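Local coordinates for protein putative HTH-type transcriptional regulator ybaQ (Escherichia coli, PDB 2EBY) that probably binds DNA as a transcriptional regulator of the VapA/VapI family through a Cro/C1-type helix-turn-helix domain, at the interface of chains A and B. Residues are numbered along the deposited sequence; one frame, centred on the assembly and turned at random. Chains: chain A/B, Putative HTH-type transcriptional regulator ybaQ.

The interface of chains A and B. Residues chain A 34-35, 54, 58; chain B 88, 91-92, 95.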
ATOM      1  N   LEU A  34       9.616 -19.827   0.737  1.00 34.91           N
ATOM      2  CA  LEU A  34       8.718 -18.806   1.279  1.00 35.03           C
ATOM      3  C   LEU A  34       7.617 -19.466   2.097  1.00 34.97           C
ATOM      4  O   LEU A  34       6.928 -18.809   2.874  1.00 33.41           O
ATOM      5  CB  LEU A  34       8.072 -17.996   0.141  1.00 32.76           C
ATOM      6  CG  LEU A  34       8.951 -17.202  -0.838  1.00 32.98           C
ATOM      7  CD1 LEU A  34       8.147 -16.818  -2.074  1.00 31.52           C
ATOM      8  CD2 LEU A  34       9.493 -15.969  -0.156  1.00 30.84           C
ATOM      9  N   HIS A  35       7.469 -20.774   1.913  1.00 37.37           N
ATOM     10  CA  HIS A  35       6.439 -21.552   2.593  1.00 38.76           C
ATOM     11  C   HIS A  35       5.027 -21.092   2.202  1.00 38.35           C
ATOM     12  O   HIS A  35       4.127 -20.982   3.039  1.00 39.30           O
ATOM     13  CB  HIS A  35       6.601 -21.479   4.113  1.00 42.22           C
ATOM     14  CG  HIS A  35       5.662 -22.386   4.851  1.00 48.50           C
ATOM     15  ND1 HIS A  35       5.168 -22.085   6.103  1.00 51.81           N
ATOM     16  CD2 HIS A  35       5.115 -23.572   4.503  1.00 51.41           C
ATOM     17  CE1 HIS A  35       4.350 -23.052   6.491  1.00 52.73           C
ATOM     18  NE2 HIS A  35       4.302 -23.965   5.537  1.00 52.01           N
ATOM     19  N   GLU A  54       3.015  -8.929   4.150  1.00 26.26           N
ATOM     20  CA  GLU A  54       3.488 -10.221   4.644  1.00 28.49           C
ATOM     21  C   GLU A  54       4.403 -10.895   3.627  1.00 27.35           C
ATOM     22  O   GLU A  54       5.468 -11.398   3.987  1.00 28.29           O
ATOM     23  CB  GLU A  54       2.315 -11.157   4.966  1.00 32.08           C
ATOM     24  CG  GLU A  54       2.744 -12.463   5.637  1.00 35.38           C
ATOM     25  CD  GLU A  54       1.579 -13.392   5.951  1.00 38.27           C
ATOM     26  OE1 GLU A  54       0.540 -12.901   6.435  1.00 38.42           O
ATOM     27  OE2 GLU A  54       1.704 -14.618   5.733  1.00 40.61           O
ATOM     28  N   ARG A  58       8.452 -12.201   3.839  1.00 26.05           N
ATOM     29  CA  ARG A  58       8.954 -13.525   3.462  1.00 26.95           C
ATOM     30  C   ARG A  58      10.093 -13.408   2.453  1.00 26.50           C
ATOM     31  O   ARG A  58      11.117 -14.078   2.577  1.00 24.31           O
ATOM     32  CB  ARG A  58       7.828 -14.378   2.873  1.00 28.20           C
ATOM     33  CG  ARG A  58       6.740 -14.783   3.861  1.00 28.68           C
ATOM     34  CD  ARG A  58       5.586 -15.411   3.105  1.00 28.76           C
ATOM     35  NE  ARG A  58       4.446 -15.717   3.956  1.00 33.37           N
ATOM     36  CZ  ARG A  58       4.383 -16.757   4.778  1.00 34.75           C
ATOM     37  NH1 ARG A  58       5.403 -17.598   4.861  1.00 36.21           N
ATOM     38  NH2 ARG A  58       3.300 -16.958   5.514  1.00 34.98           N
TER
ATOM     39  N   THR B  88       2.368 -15.190  12.201  1.00 36.11           N
ATOM     40  CA  THR B  88       3.186 -14.863  11.040  1.00 35.30           C
ATOM     41  C   THR B  88       4.669 -14.803  11.400  1.00 34.20           C
ATOM     42  O   THR B  88       5.518 -15.240  10.625  1.00 32.62           O
ATOM     43  CB  THR B  88       2.766 -13.516  10.433  1.00 34.34           C
ATOM     44  OG1 THR B  88       1.395 -13.582  10.040  1.00 33.82           O
ATOM     45  CG2 THR B  88       3.606 -13.194   9.222  1.00 32.90           C
ATOM     46  N   GLU B  91       6.248 -18.161  11.656  1.00 39.45           N
ATOM     47  CA  GLU B  91       6.452 -18.690  10.317  1.00 40.74           C
ATOM     48  C   GLU B  91       7.693 -18.104   9.662  1.00 40.54           C
ATOM     49  O   GLU B  91       8.447 -18.810   8.991  1.00 41.91           O
ATOM     50  CB  GLU B  91       5.230 -18.408   9.454  1.00 42.64           C
ATOM     51  CG  GLU B  91       5.191 -19.249   8.211  1.00 47.90           C
ATOM     52  CD  GLU B  91       3.829 -19.242   7.569  1.00 51.77           C
ATOM     53  OE1 GLU B  91       2.830 -19.135   8.321  1.00 53.46           O
ATOM     54  OE2 GLU B  91       3.756 -19.357   6.325  1.00 52.47           O
ATOM     55  N   LEU B  92       7.908 -16.807   9.848  1.00 39.91           N
ATOM     56  CA  LEU B  92       9.077 -16.158   9.273  1.00 40.76           C
ATOM     57  C   LEU B  92      10.318 -16.696   9.965  1.00 41.96           C
ATOM     58  O   LEU B  92      11.426 -16.603   9.437  1.00 42.38           O
ATOM     59  CB  LEU B  92       8.993 -14.640   9.458  1.00 40.09           C
ATOM     60  CG  LEU B  92       7.832 -13.974   8.716  1.00 39.46           C
ATOM     61  CD1 LEU B  92       7.550 -12.590   9.282  1.00 37.06           C
ATOM     62  CD2 LEU B  92       8.171 -13.912   7.233  1.00 36.95           C
ATOM     63  N   ILE B  95      11.635 -19.890   8.051  1.00 47.55           N
ATOM     64  CA  ILE B  95      11.857 -19.740   6.615  1.00 47.39           C
ATOM     65  C   ILE B  95      13.347 -19.868   6.352  1.00 48.46           C
ATOM     66  O   ILE B  95      14.161 -19.220   7.011  1.00 48.27           O
ATOM     67  CB  ILE B  95      11.370 -18.365   6.075  1.00 46.39           C
ATOM     68  CG1 ILE B  95       9.856 -18.399   5.860  1.00 45.71           C
ATOM     69  CG2 ILE B  95      12.089 -18.023   4.774  1.00 43.72           C
ATOM     70  CD1 ILE B  95       9.288 -17.106   5.330  1.00 46.04           C
TER
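A:Arg58 and B:Glu91 meet in a salt bridge that joins the Cro/C1-type helix-turn-helix domain of one subunit to helix 86-93 of the other, in a two-fold symmetric pairing that may reflect a dimer in solution. The arginine leaves helix 53-63 with CG beside the backbone N (chi1 -68°) and runs extended to NE, bringing its guanidinium end-on to the carboxylate. Both terminal nitrogens bond the same oxygen: A:Arg58 NH2 lies 2.6 Å and A:Arg58 NH1 2.8 Å from B:Glu91 OE2. That oxygen sits in the guanidinium plane, yet the two nitrogens reach it from one face of the carboxylate, the planes turned 60° apart.

Within the same chain, A:Arg58 NH2 forms a salt bridge with A:Glu54 OE2 at 2.8 Å, and A:Arg58 NH1 donates in a bent bond to A:Leu34 O, nearly in line with the C=O but tilted out of the guanidinium plane. An alanine in place of A:Arg58 would probably leave the carboxylates of A:Glu54 and B:Glu91, 5.2 Å apart between their OE2 atoms, without the positive charge that lies between them. On the opposite face of the carboxylate, A:His35 ND1 stands 3.1 Å from B:Glu91 OE2, which lies well out of the imidazole plane, so a hydrogen bond here would be weak at best; the ring edge meets B:Glu91 CG. The arginine stem packs crosswise against B:Ile95 and B:Leu92, A:Arg58 CG 3.7 Å from B:Ile95 CD1, while the B:Thr88 methyl rests against A:Glu54 CG.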